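Local structure of beta-galactosidase (3TTY) at residues L76-S81 with V143-S148; I247-N252 with E268-S273; M327-Y332 with R667-L672; P570-N575 with Y583-S588; V632-A637 with A662-R667. The protein catalyses the hydrolysis of terminal beta-D-galactosyl residues from beta-galactosides, acting as a trimeric glycoside hydrolase with a TIM-barrel catalytic domain. All coordinates share one frame; numbering follows the deposited sequence.

Interaction 1. Residues L76-S81 with V143-S148; sequences LCLATS and VMWHVS
Leu78 lays its CD2 methyl against the six-membered ring of Trp145, touching CZ3 at 3.4 Å and CH2 slightly farther on; the two side chains lie side by side and point the same way. Trp145 CG stands anti to the carbonyl carbon (chi1 -74°), and the turn at chi2 then swings the six-membered ring toward Leu78; its NE1 is held elsewhere, by Thr244. Beneath the pair the backbones run as parallel neighbours, strands 75-79 and 142-146 of the eight-stranded TIM barrel. Four backbone bonds join them: Val143 N to Leu76 O, Leu78 N to Met144 O, His146 N to Leu78 O (2.8 Å), and Thr80 N to His146 O. In the last two the donor stands above the carbonyl plane, by 43° at Leu78 O. On the other face of the sheet Cys77 SG sits at the edge of the His146 ring, 5.3 Å from its centroid, and touches Met144 CG at 3.9 Å. Ala79 CB packs 3.7 Å from His146 ND1. Past Ala79, Thr80 OG1 accepts a nearly straight bond (175°) from Ser148 N at 2.8 Å. The chemistry thus splits: a leucine-indole contact on one face, sulfur contacts on the other, and at the C-terminal ends of the two segments a buried hydroxyl gripped by three groups, Ser148 N, Glu236 of helix 215-243 and Thr82.

Interaction 2. Residues I247-N252 with E268-S273; sequences IPVTTN and EMDVVS
Pro248 leads into strand 249-253 of the TIM barrel, and its CA lies 3.4 Å from Asp270 OD2 in the loop that precedes the next barrel strand, 273-275. At Val249 the chain bonds twice to the same aspartate: Val249 N donates to OD2 at 2.9 Å, using the anti lone pair of that oxygen, and Val249 O accepts from Asp270 N with the donor nearly on the line of the carbonyl. Asp270 OD2 also forms a salt bridge with Lys241 of helix 215-243, which probably favours its charged form. Next, Thr250 OG1 approaches Val271 O at 2.8 Å, while its CB packs against Val271 CG1. Thr251 turns its CG2 onto the CE methyl of Met269, the two side chains crossing at about a right angle; its hydroxyl is hydrogen-bonded to Val147 O, next to strand 142-146. Asn252, a residue of the galactose pocket, meets Ser273 through CB, and its amide is held by Asn149 and Glu150. Ser273 OG, placed between its own backbone N and carbonyl carbon (chi1 71°), donates to Thr251 O at 2.9 Å from 62° above the carbonyl plane.

Interaction 3. Residues M327-Y332 with R667-L672; sequences MRLWSY and RGVMIL
This is an interdomain contact: helix 326-336 of the TIM-barrel domain packs on strand 669-674 of the C-terminal beta domain, with side chains and two waters bridging them. Val669 is the apolar centre. Its CG1 lies 3.8 Å from Tyr332 CB and also touches ring atom CD2, while its CG2 touches Leu329 CD2 at 3.9 Å. Tyr332 CG, anti to the carbonyl carbon (chi1 -75°), lies 3.9 Å from Val669 CG1, and farther along the ring CE1 approaches Ile671 CD1. Leu329 also sets its CG against Arg667 O at 3.6 Å, and beyond this strand it rests on Met633 and His635. An alanine in place of Leu329 would probably open a gap beside Val669 CG2 and take away the CG contact with Arg667 O. Arg328, extended from CG to NE, brings NH1 to within 4.0 Å of Val669 N without bonding it directly. One water accepts from both Arg328 NH1 (3.0 Å) and Val669 N; the other accepts from NH1 in the guanidinium plane and donates to Arg667 O at 2.7 Å. The far end of the same guanidinium, NH2, forms a salt bridge with Glu382 of helix 371-386, whose other carboxylate oxygen bonds to Tyr332 OH. No direct hydrogen bond joins helix and strand: apolar side chains make the close fit, while hydration of a charge-paired arginine satisfies a backbone N-H and a carbonyl where the strand begins.

Interaction 4. Residues P570-N575 with Y583-S588; sequences PVLTRN and YYVASS
Tyr583 OH is gripped by two groups: it accepts a hydrogen bond from Arg574 NE at 3.0 Å and is hydrogen-bonded to Glu604 OE1. The hydroxyl lies in the guanidinium plane, although the N-H points to it at a bent 139°. Both side chains point the same way, the extended arginine running alongside the phenol with CG 3.6 Å from Tyr583 CE1, and the guanidinium and ring planes are 67° apart. Arg574 NH2 forms a salt bridge with Glu604 OE2, closing a three-residue polar cluster. A leucine in place of Tyr583 would probably leave Arg574 NE and Glu604 OE1 without this shared partner. On the same face Leu572 CD1 touches Val585 CG2 at 4.0 Å; on the other, Thr573 OG1 lies 3.3 Å from Tyr584 CB. The backbones form an antiparallel hairpin, with Thr573 and Tyr584 a hydrogen-bonded pair. Toward Val571 a nearly straight bond (178°) runs from Ala586 N to Val571 O at 2.8 Å, and Val571 CG2 packs on Ala586 CB. Val571 and Leu572 both face Ala559 in a classic beta bulge. The hairpin lies in the mixed sheet of the trimerisation domain, strand 556-561 flanking 570-577 and strand 481-485 flanking 580-585, while helix 591-604 packs on the Leu572-Tyr583-Val585 face through Phe593, Leu597 and Leu601.

Interaction 5. Residues V632-A637 with A662-R667; sequences VMNHNA and ATIPAR
Asn634 ND2 reaches across to Pro665 O, donating a hydrogen bond of 3.1 Å from 58° above the carbonyl plane, and makes a weak, longer one to Ile664 O. The carbon part of its side chain slides past Ile664 in the opposite direction, CB lying 3.9 Å from Ile664 CG2. At the other end of that isoleucine, CD1 packs on Val632 CG1 at 3.7 Å, the two side chains crossing at a slant. Farther along, Arg667 N donates to Asn636 O almost in line with the carbonyl, and Ala666 CB lies 3.3 Å from Ala637 O. A bend at chi2 (74°) sets Arg667 CD 3.8 Å from Asn636 O. Ala637 CB sits over one face of the Arg667 guanidinium, offset toward the rim, and a water in the guanidinium plane accepts from Arg667 NE and donates to His635 O at 2.9 Å. An Asx turn lies behind these contacts: Asn634 OD1 accepts from Asn636 N at 2.9 Å, bending the chain as strand 627-634 ends in the C-terminal beta domain. The same OD1 takes a second bond from Asn636 ND2 at 2.7 Å. Two donors on OD1 fix the rotation of the amide and so aim ND2 at the carbonyls where strand 661-664 ends; ND2 also bonds to Glu638 O. Farther out, Asn636 ND2 is hydrogen-bonded to Asp615 O. Strand 640-643, antiparallel to 661-664, packs Met640 on both Asn634 and Ile664, while His635 NE2 is hydrogen-bonded to Glu618 OE1 and its ring stacks with Phe284.

Overall arrangement
Interactions 1 and 2 adjoin in the barrel, their centres 9 Å apart, because strands 142-146 and 249-253 are neighbours; Val147 N meets Thr250 O at 2.9 Å. Both approach the galactose pocket: Asn252 of interaction 2 belongs to it, its side chain about 4 Å from the sugar, and the His146 side chain of interaction 1 is about 6 Å away. Interactions 3 and 5, centred 8 Å apart, share Arg667; interaction 3 joins the C-terminal domain to the barrel domain, and interaction 5 lies within the C-terminal domain beside it. The nearest atoms of interactions 2 and 3 are about 13 Å apart. Interaction 4, in the trimerisation domain, is remote, its centre 48 Å from that of interaction 1.

Interaction 1. Residues L76-S81 with V143-S148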
# COMPACT_ATOMS: atom_id res chain seq x y z
N LEU A 76 6.61 -5.79 -44.63
CA LEU A 76 6.48 -6.62 -43.44
C LEU A 76 7.59 -6.41 -42.42
O LEU A 76 8.78 -6.54 -42.72
CB LEU A 76 6.39 -8.09 -43.84
CG LEU A 76 5.26 -8.33 -44.84
CD1 LEU A 76 5.38 -9.69 -45.51
CD2 LEU A 76 3.92 -8.16 -44.18
N CYS A 77 7.17 -6.03 -41.21
CA CYS A 77 8.03 -6.11 -40.05
C CYS A 77 7.67 -7.44 -39.36
O CYS A 77 6.68 -7.53 -38.64
CB CYS A 77 7.79 -4.92 -39.13
SG CYS A 77 8.87 -4.91 -37.70
N LEU A 78 8.46 -8.48 -39.62
CA LEU A 78 8.10 -9.83 -39.20
C LEU A 78 8.66 -10.17 -37.82
O LEU A 78 9.87 -10.14 -37.62
CB LEU A 78 8.54 -10.88 -40.24
CG LEU A 78 8.18 -12.34 -39.93
CD1 LEU A 78 6.66 -12.54 -39.75
CD2 LEU A 78 8.70 -13.28 -40.99
N ALA A 79 7.77 -10.49 -36.89
CA ALA A 79 8.19 -10.83 -35.53
C ALA A 79 8.47 -12.34 -35.39
O ALA A 79 7.90 -13.15 -36.12
CB ALA A 79 7.14 -10.37 -34.51
N THR A 80 9.35 -12.70 -34.47
CA THR A 80 9.67 -14.10 -34.22
C THR A 80 8.65 -14.81 -33.33
O THR A 80 8.71 -16.03 -33.19
CB THR A 80 11.04 -14.22 -33.54
OG1 THR A 80 11.02 -13.47 -32.32
CG2 THR A 80 12.12 -13.67 -34.45
N SER A 81 7.74 -14.05 -32.72
CA SER A 81 6.67 -14.63 -31.90
C SER A 81 7.15 -15.16 -30.55
O SER A 81 6.42 -15.87 -29.88
CB SER A 81 5.95 -15.76 -32.63
OG SER A 81 4.62 -15.41 -32.96
N VAL A 143 11.14 -6.30 -44.45
CA VAL A 143 12.08 -5.20 -44.39
C VAL A 143 12.76 -5.10 -43.04
O VAL A 143 13.68 -4.29 -42.85
CB VAL A 143 11.36 -3.86 -44.68
CG1 VAL A 143 11.00 -3.73 -46.16
CG2 VAL A 143 10.11 -3.75 -43.80
N MET A 144 12.29 -5.90 -42.08
CA MET A 144 12.74 -5.79 -40.70
C MET A 144 12.32 -7.02 -39.90
O MET A 144 11.21 -7.51 -40.07
CB MET A 144 12.16 -4.52 -40.06
CG MET A 144 12.59 -4.25 -38.63
SD MET A 144 14.34 -3.81 -38.40
CE MET A 144 14.51 -2.41 -39.49
N TRP A 145 13.22 -7.52 -39.05
CA TRP A 145 12.88 -8.57 -38.08
C TRP A 145 12.59 -7.93 -36.73
O TRP A 145 13.32 -7.06 -36.27
CB TRP A 145 14.00 -9.60 -37.92
CG TRP A 145 14.16 -10.58 -39.05
CD1 TRP A 145 15.12 -10.56 -40.01
CD2 TRP A 145 13.34 -11.72 -39.34
NE1 TRP A 145 14.95 -11.60 -40.88
CE2 TRP A 145 13.86 -12.33 -40.49
CE3 TRP A 145 12.20 -12.28 -38.74
CZ2 TRP A 145 13.30 -13.47 -41.05
CZ3 TRP A 145 11.64 -13.40 -39.30
CH2 TRP A 145 12.19 -13.99 -40.44
N HIS A 146 11.53 -8.41 -36.09
CA HIS A 146 11.06 -7.89 -34.81
C HIS A 146 11.20 -9.05 -33.80
O HIS A 146 10.28 -9.86 -33.63
CB HIS A 146 9.61 -7.40 -35.00
CG HIS A 146 8.90 -6.95 -33.76
ND1 HIS A 146 8.90 -7.68 -32.59
CD2 HIS A 146 8.11 -5.88 -33.54
CE1 HIS A 146 8.14 -7.06 -31.69
NE2 HIS A 146 7.65 -5.97 -32.24
N VAL A 147 12.36 -9.12 -33.16
CA VAL A 147 12.68 -10.22 -32.25
C VAL A 147 11.88 -10.13 -30.97
O VAL A 147 11.91 -9.10 -30.27
CB VAL A 147 14.17 -10.24 -31.88
CG1 VAL A 147 14.43 -11.24 -30.74
CG2 VAL A 147 15.02 -10.56 -33.10
N SER A 148 11.16 -11.21 -30.65
CA SER A 148 10.39 -11.26 -29.41
C SER A 148 9.46 -10.04 -29.34
O SER A 148 8.93 -9.60 -30.36
CB SER A 148 11.35 -11.30 -28.21
OG SER A 148 10.69 -11.65 -27.01

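Interaction 2. Residues I247-N252 with E268-S273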
# COMPACT_ATOMS: atom_id res chain seq x y z
N ILE A 247 18.69 -8.68 -44.02
CA ILE A 247 17.51 -8.13 -43.38
C ILE A 247 17.88 -7.64 -41.99
O ILE A 247 18.39 -8.41 -41.19
CB ILE A 247 16.36 -9.15 -43.28
CG1 ILE A 247 16.02 -9.70 -44.66
CG2 ILE A 247 15.14 -8.48 -42.66
CD1 ILE A 247 14.76 -10.58 -44.72
N PRO A 248 17.63 -6.35 -41.71
CA PRO A 248 17.98 -5.78 -40.40
C PRO A 248 17.14 -6.35 -39.26
O PRO A 248 16.02 -6.83 -39.49
CB PRO A 248 17.68 -4.28 -40.58
CG PRO A 248 17.53 -4.07 -42.04
CD PRO A 248 17.00 -5.36 -42.59
N VAL A 249 17.66 -6.29 -38.05
CA VAL A 249 17.02 -6.93 -36.91
C VAL A 249 16.91 -5.94 -35.77
O VAL A 249 17.87 -5.23 -35.46
CB VAL A 249 17.85 -8.11 -36.39
CG1 VAL A 249 17.11 -8.81 -35.25
CG2 VAL A 249 18.18 -9.08 -37.53
N THR A 250 15.73 -5.88 -35.16
CA THR A 250 15.53 -5.04 -33.99
C THR A 250 14.69 -5.77 -32.96
O THR A 250 14.20 -6.88 -33.20
CB THR A 250 14.84 -3.71 -34.36
OG1 THR A 250 14.87 -2.83 -33.25
CG2 THR A 250 13.38 -3.95 -34.77
N THR A 251 14.55 -5.15 -31.80
CA THR A 251 13.53 -5.54 -30.84
C THR A 251 12.99 -4.24 -30.25
O THR A 251 13.64 -3.21 -30.36
CB THR A 251 14.06 -6.52 -29.75
OG1 THR A 251 12.98 -6.94 -28.92
CG2 THR A 251 15.17 -5.86 -28.89
N ASN A 252 11.78 -4.25 -29.70
CA ASN A 252 11.16 -2.98 -29.32
C ASN A 252 11.38 -2.59 -27.85
O ASN A 252 11.01 -3.33 -26.93
CB ASN A 252 9.67 -2.92 -29.72
CG ASN A 252 8.87 -4.12 -29.24
OD1 ASN A 252 9.42 -5.16 -28.90
ND2 ASN A 252 7.55 -3.99 -29.25
N GLU A 268 24.02 -4.23 -29.85
CA GLU A 268 23.73 -5.53 -30.45
C GLU A 268 22.60 -5.47 -31.48
O GLU A 268 22.27 -6.48 -32.10
CB GLU A 268 23.36 -6.54 -29.34
CG GLU A 268 24.33 -6.57 -28.17
CD GLU A 268 25.75 -7.04 -28.55
OE1 GLU A 268 25.93 -7.75 -29.58
OE2 GLU A 268 26.69 -6.71 -27.79
N MET A 269 22.01 -4.29 -31.64
CA MET A 269 20.84 -4.09 -32.51
C MET A 269 21.20 -3.31 -33.78
O MET A 269 21.97 -2.36 -33.71
CB MET A 269 19.74 -3.33 -31.76
CG MET A 269 19.21 -4.04 -30.53
SD MET A 269 18.43 -2.90 -29.39
CE MET A 269 16.85 -2.64 -30.20
N ASP A 270 20.63 -3.68 -34.92
CA ASP A 270 20.92 -2.98 -36.18
C ASP A 270 20.35 -1.57 -36.18
O ASP A 270 20.93 -0.65 -36.75
CB ASP A 270 20.37 -3.75 -37.37
CG ASP A 270 21.16 -5.01 -37.67
OD1 ASP A 270 22.40 -5.02 -37.47
OD2 ASP A 270 20.54 -6.00 -38.11
N VAL A 271 19.21 -1.43 -35.53
CA VAL A 271 18.52 -0.17 -35.41
C VAL A 271 17.69 -0.23 -34.13
O VAL A 271 17.22 -1.30 -33.74
CB VAL A 271 17.58 0.08 -36.61
CG1 VAL A 271 16.38 -0.82 -36.53
CG2 VAL A 271 17.14 1.54 -36.65
N VAL A 272 17.52 0.91 -33.49
CA VAL A 272 16.70 0.99 -32.30
C VAL A 272 15.25 1.13 -32.72
O VAL A 272 14.95 1.66 -33.78
CB VAL A 272 17.11 2.18 -31.43
CG1 VAL A 272 16.08 2.45 -30.34
CG2 VAL A 272 18.51 1.94 -30.83
N SER A 273 14.33 0.61 -31.90
CA SER A 273 12.92 0.87 -32.09
C SER A 273 12.32 0.96 -30.71
O SER A 273 12.89 0.42 -29.75
CB SER A 273 12.26 -0.24 -32.90
OG SER A 273 12.14 -1.44 -32.15

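Interaction 3. Residues M327-Y332 with R667-L672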
# COMPACT_ATOMS: atom_id res chain seq x y z
N MET A 327 -2.61 13.17 -32.00
CA MET A 327 -1.97 11.98 -32.54
C MET A 327 -0.92 12.39 -33.57
O MET A 327 0.20 11.86 -33.60
CB MET A 327 -3.02 11.03 -33.14
CG MET A 327 -2.48 9.68 -33.64
SD MET A 327 -1.57 9.80 -35.19
CE MET A 327 -2.87 10.39 -36.28
N ARG A 328 -1.28 13.36 -34.41
CA ARG A 328 -0.37 13.87 -35.44
C ARG A 328 0.82 14.64 -34.82
O ARG A 328 1.96 14.44 -35.22
CB ARG A 328 -1.13 14.78 -36.40
CG ARG A 328 -0.31 15.39 -37.51
CD ARG A 328 -1.27 16.08 -38.46
NE ARG A 328 -0.61 16.80 -39.54
CZ ARG A 328 -0.23 18.07 -39.47
NH1 ARG A 328 -0.43 18.76 -38.35
NH2 ARG A 328 0.34 18.66 -40.51
N LEU A 329 0.52 15.51 -33.86
CA LEU A 329 1.54 16.25 -33.11
C LEU A 329 2.62 15.31 -32.58
O LEU A 329 3.81 15.50 -32.83
CB LEU A 329 0.89 16.96 -31.92
CG LEU A 329 1.31 18.38 -31.53
CD1 LEU A 329 1.09 18.57 -30.04
CD2 LEU A 329 2.74 18.72 -31.91
N TRP A 330 2.19 14.29 -31.85
CA TRP A 330 3.09 13.36 -31.17
C TRP A 330 3.84 12.41 -32.12
O TRP A 330 4.89 11.88 -31.76
CB TRP A 330 2.34 12.56 -30.10
CG TRP A 330 1.88 13.40 -28.95
CD1 TRP A 330 2.04 14.74 -28.82
CD2 TRP A 330 1.20 12.96 -27.77
NE1 TRP A 330 1.51 15.17 -27.63
CE2 TRP A 330 0.98 14.09 -26.97
CE3 TRP A 330 0.75 11.71 -27.32
CZ2 TRP A 330 0.34 14.03 -25.73
CZ3 TRP A 330 0.10 11.64 -26.09
CH2 TRP A 330 -0.10 12.80 -25.31
N SER A 331 3.29 12.20 -33.31
CA SER A 331 3.99 11.44 -34.36
C SER A 331 5.14 12.26 -34.93
O SER A 331 6.25 11.75 -35.07
CB SER A 331 3.04 11.04 -35.50
OG SER A 331 1.95 10.25 -35.04
N TYR A 332 4.88 13.51 -35.29
CA TYR A 332 5.95 14.37 -35.79
C TYR A 332 6.96 14.74 -34.70
O TYR A 332 8.12 15.05 -35.00
CB TYR A 332 5.41 15.63 -36.47
CG TYR A 332 4.84 15.35 -37.85
CD1 TYR A 332 5.64 14.82 -38.85
CD2 TYR A 332 3.51 15.62 -38.14
CE1 TYR A 332 5.13 14.55 -40.11
CE2 TYR A 332 3.00 15.35 -39.39
CZ TYR A 332 3.81 14.82 -40.37
OH TYR A 332 3.29 14.57 -41.61
N ARG A 667 -2.07 22.67 -31.87
CA ARG A 667 -1.62 21.32 -32.18
C ARG A 667 -0.87 21.22 -33.50
O ARG A 667 -0.65 20.12 -34.01
CB ARG A 667 -2.81 20.35 -32.21
CG ARG A 667 -3.17 19.77 -30.86
CD ARG A 667 -3.87 20.77 -29.97
NE ARG A 667 -3.77 20.35 -28.57
CZ ARG A 667 -4.80 20.15 -27.75
NH1 ARG A 667 -6.04 20.36 -28.16
NH2 ARG A 667 -4.57 19.76 -26.51
N GLY A 668 -0.47 22.36 -34.05
CA GLY A 668 0.06 22.41 -35.40
C GLY A 668 1.50 21.93 -35.51
O GLY A 668 2.22 21.89 -34.52
N VAL A 669 1.90 21.56 -36.72
CA VAL A 669 3.27 21.15 -36.99
C VAL A 669 3.71 21.78 -38.30
O VAL A 669 2.99 21.74 -39.29
CB VAL A 669 3.39 19.60 -37.12
CG1 VAL A 669 4.79 19.19 -37.55
CG2 VAL A 669 3.01 18.91 -35.81
N MET A 670 4.90 22.39 -38.28
CA MET A 670 5.53 22.87 -39.49
C MET A 670 6.91 22.25 -39.55
O MET A 670 7.53 22.00 -38.51
CB MET A 670 5.64 24.40 -39.48
CG MET A 670 4.34 25.13 -39.11
SD MET A 670 4.54 26.91 -38.89
CE MET A 670 5.17 27.36 -40.50
N ILE A 671 7.39 21.99 -40.75
CA ILE A 671 8.74 21.51 -40.95
C ILE A 671 9.42 22.46 -41.92
O ILE A 671 9.29 22.33 -43.14
CB ILE A 671 8.76 20.08 -41.49
CG1 ILE A 671 7.92 19.15 -40.61
CG2 ILE A 671 10.18 19.57 -41.60
CD1 ILE A 671 7.77 17.76 -41.16
N LEU A 672 10.14 23.43 -41.37
CA LEU A 672 10.80 24.46 -42.16
C LEU A 672 12.06 23.91 -42.79
O LEU A 672 12.95 23.45 -42.09
CB LEU A 672 11.14 25.65 -41.28
CG LEU A 672 10.05 26.72 -41.12
CD1 LEU A 672 8.68 26.24 -41.64
CD2 LEU A 672 9.98 27.21 -39.69
O HOH W 1 -0.44 21.75 -38.82
O HOH W 2 -1.46 18.17 -35.70

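Interaction 4. Residues P570-N575 with Y583-S588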
# COMPACT_ATOMS: atom_id res chain seq x y z
N PRO A 570 29.15 28.18 -0.86
CA PRO A 570 28.91 28.10 -2.31
C PRO A 570 27.82 27.12 -2.72
O PRO A 570 27.75 26.00 -2.20
CB PRO A 570 30.26 27.64 -2.87
CG PRO A 570 31.27 27.98 -1.79
CD PRO A 570 30.53 27.80 -0.50
N VAL A 571 26.97 27.53 -3.66
CA VAL A 571 25.98 26.63 -4.24
C VAL A 571 26.13 26.58 -5.77
O VAL A 571 25.74 25.60 -6.41
CB VAL A 571 24.53 26.99 -3.82
CG1 VAL A 571 24.15 28.40 -4.27
CG2 VAL A 571 23.54 25.96 -4.34
N LEU A 572 26.73 27.62 -6.35
CA LEU A 572 27.12 27.58 -7.75
C LEU A 572 28.58 28.00 -7.93
O LEU A 572 28.98 29.08 -7.50
CB LEU A 572 26.22 28.45 -8.62
CG LEU A 572 26.57 28.45 -10.10
CD1 LEU A 572 26.41 27.06 -10.71
CD2 LEU A 572 25.76 29.50 -10.89
N THR A 573 29.37 27.13 -8.56
CA THR A 573 30.78 27.43 -8.78
C THR A 573 31.17 27.26 -10.24
O THR A 573 30.54 26.50 -10.98
CB THR A 573 31.69 26.56 -7.88
OG1 THR A 573 31.64 25.19 -8.32
CG2 THR A 573 31.24 26.65 -6.40
N ARG A 574 32.20 28.00 -10.65
CA ARG A 574 32.77 27.89 -11.99
C ARG A 574 34.28 27.70 -11.89
O ARG A 574 34.98 28.56 -11.34
CB ARG A 574 32.47 29.15 -12.82
CG ARG A 574 33.07 29.16 -14.22
CD ARG A 574 32.86 30.49 -14.93
NE ARG A 574 33.24 30.45 -16.34
CZ ARG A 574 34.44 30.79 -16.80
NH1 ARG A 574 35.39 31.19 -15.97
NH2 ARG A 574 34.70 30.73 -18.11
N ASN A 575 34.77 26.57 -12.40
CA ASN A 575 36.21 26.31 -12.43
C ASN A 575 36.80 26.40 -13.81
O ASN A 575 36.36 25.70 -14.71
CB ASN A 575 36.55 24.92 -11.87
CG ASN A 575 38.05 24.78 -11.51
OD1 ASN A 575 38.62 25.67 -10.90
ND2 ASN A 575 38.68 23.69 -11.92
N TYR A 583 31.10 23.70 -14.11
CA TYR A 583 30.13 24.30 -13.20
C TYR A 583 29.55 23.25 -12.27
O TYR A 583 29.03 22.23 -12.71
CB TYR A 583 28.99 24.95 -14.01
CG TYR A 583 29.41 26.15 -14.83
CD1 TYR A 583 29.31 27.44 -14.31
CD2 TYR A 583 29.91 26.01 -16.12
CE1 TYR A 583 29.67 28.55 -15.04
CE2 TYR A 583 30.29 27.11 -16.86
CZ TYR A 583 30.17 28.38 -16.31
OH TYR A 583 30.54 29.48 -17.04
N TYR A 584 29.63 23.50 -10.97
CA TYR A 584 29.06 22.60 -9.99
C TYR A 584 27.81 23.22 -9.39
O TYR A 584 27.86 24.34 -8.87
CB TYR A 584 30.08 22.32 -8.90
CG TYR A 584 29.75 21.15 -8.01
CD1 TYR A 584 30.23 19.88 -8.30
CD2 TYR A 584 28.99 21.32 -6.85
CE1 TYR A 584 29.94 18.81 -7.48
CE2 TYR A 584 28.69 20.23 -6.02
CZ TYR A 584 29.18 18.99 -6.34
OH TYR A 584 28.91 17.90 -5.54
N VAL A 585 26.69 22.51 -9.46
CA VAL A 585 25.43 23.01 -8.92
C VAL A 585 25.09 22.22 -7.68
O VAL A 585 24.65 21.06 -7.77
CB VAL A 585 24.28 22.86 -9.95
CG1 VAL A 585 23.01 23.51 -9.43
CG2 VAL A 585 24.67 23.47 -11.29
N ALA A 586 25.28 22.84 -6.51
CA ALA A 586 25.26 22.10 -5.24
C ALA A 586 23.89 21.74 -4.70
O ALA A 586 23.78 21.13 -3.65
CB ALA A 586 26.07 22.85 -4.16
N SER A 587 22.84 22.13 -5.41
CA SER A 587 21.49 21.79 -4.99
C SER A 587 20.62 21.57 -6.22
O SER A 587 21.09 21.71 -7.35
CB SER A 587 20.90 22.90 -4.11
OG SER A 587 19.74 22.46 -3.44
N SER A 588 19.37 21.18 -5.99
CA SER A 588 18.41 21.05 -7.08
C SER A 588 17.63 22.34 -7.18
O SER A 588 16.80 22.65 -6.31
CB SER A 588 17.45 19.88 -6.84
OG SER A 588 16.67 19.65 -8.00

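Interaction 5. Residues V632-A637 with A662-R667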
# COMPACT_ATOMS: atom_id res chain seq x y z
N VAL A 632 8.67 22.41 -36.05
CA VAL A 632 7.99 23.33 -35.15
C VAL A 632 6.68 22.71 -34.72
O VAL A 632 5.87 22.32 -35.55
CB VAL A 632 7.71 24.68 -35.80
CG1 VAL A 632 7.13 25.64 -34.77
CG2 VAL A 632 8.97 25.23 -36.42
N MET A 633 6.48 22.62 -33.41
CA MET A 633 5.38 21.85 -32.87
C MET A 633 4.70 22.61 -31.77
O MET A 633 5.28 22.89 -30.72
CB MET A 633 5.89 20.49 -32.41
CG MET A 633 6.51 19.72 -33.59
SD MET A 633 7.62 18.39 -33.18
CE MET A 633 8.99 19.27 -32.42
N ASN A 634 3.45 22.98 -32.02
CA ASN A 634 2.69 23.78 -31.08
C ASN A 634 1.84 22.89 -30.20
O ASN A 634 0.80 22.42 -30.64
CB ASN A 634 1.80 24.77 -31.83
CG ASN A 634 1.00 25.64 -30.89
OD1 ASN A 634 1.23 25.64 -29.68
ND2 ASN A 634 0.06 26.40 -31.45
N HIS A 635 2.26 22.69 -28.96
CA HIS A 635 1.51 21.87 -28.02
C HIS A 635 0.30 22.59 -27.40
O HIS A 635 -0.55 21.95 -26.78
CB HIS A 635 2.44 21.35 -26.91
CG HIS A 635 3.57 20.51 -27.42
ND1 HIS A 635 3.41 19.18 -27.77
CD2 HIS A 635 4.88 20.80 -27.64
CE1 HIS A 635 4.57 18.70 -28.19
NE2 HIS A 635 5.47 19.65 -28.12
N ASN A 636 0.23 23.91 -27.58
CA ASN A 636 -0.88 24.69 -27.03
C ASN A 636 -2.21 24.42 -27.74
O ASN A 636 -2.23 24.08 -28.92
CB ASN A 636 -0.58 26.19 -27.10
CG ASN A 636 0.72 26.55 -26.42
OD1 ASN A 636 0.77 26.74 -25.21
ND2 ASN A 636 1.78 26.66 -27.21
N ALA A 637 -3.31 24.57 -27.01
CA ALA A 637 -4.64 24.40 -27.59
C ALA A 637 -5.08 25.65 -28.35
O ALA A 637 -6.22 25.74 -28.80
CB ALA A 637 -5.66 24.05 -26.50
N ALA A 662 5.27 34.21 -38.47
CA ALA A 662 4.45 33.09 -38.92
C ALA A 662 3.53 32.64 -37.80
O ALA A 662 3.86 32.75 -36.62
CB ALA A 662 5.31 31.94 -39.39
N THR A 663 2.36 32.15 -38.19
CA THR A 663 1.46 31.54 -37.22
C THR A 663 1.41 30.04 -37.43
O THR A 663 1.70 29.53 -38.51
CB THR A 663 0.03 32.13 -37.28
OG1 THR A 663 -0.58 31.75 -38.52
CG2 THR A 663 0.07 33.65 -37.17
N ILE A 664 1.06 29.34 -36.36
CA ILE A 664 0.99 27.90 -36.37
C ILE A 664 -0.25 27.56 -35.55
O ILE A 664 -0.43 28.08 -34.45
CB ILE A 664 2.26 27.27 -35.74
CG1 ILE A 664 2.27 25.75 -35.92
CG2 ILE A 664 2.40 27.68 -34.28
CD1 ILE A 664 3.53 25.06 -35.33
N PRO A 665 -1.12 26.72 -36.11
CA PRO A 665 -2.41 26.45 -35.47
C PRO A 665 -2.23 25.67 -34.17
O PRO A 665 -1.16 25.10 -33.94
CB PRO A 665 -3.14 25.58 -36.50
CG PRO A 665 -2.39 25.73 -37.79
CD PRO A 665 -0.97 26.02 -37.40
N ALA A 666 -3.26 25.65 -33.34
CA ALA A 666 -3.31 24.75 -32.20
C ALA A 666 -2.90 23.35 -32.67
O ALA A 666 -3.33 22.90 -33.72
CB ALA A 666 -4.72 24.71 -31.59
N ARG A 667 -2.07 22.67 -31.87
CA ARG A 667 -1.62 21.32 -32.18
C ARG A 667 -0.87 21.22 -33.50
O ARG A 667 -0.65 20.12 -34.01
CB ARG A 667 -2.81 20.35 -32.21
CG ARG A 667 -3.17 19.77 -30.86
CD ARG A 667 -3.87 20.77 -29.97
NE ARG A 667 -3.77 20.35 -28.57
CZ ARG A 667 -4.80 20.15 -27.75
NH1 ARG A 667 -6.04 20.36 -28.16
NH2 ARG A 667 -4.57 19.76 -26.51
O HOH W 3 -1.27 19.13 -26.88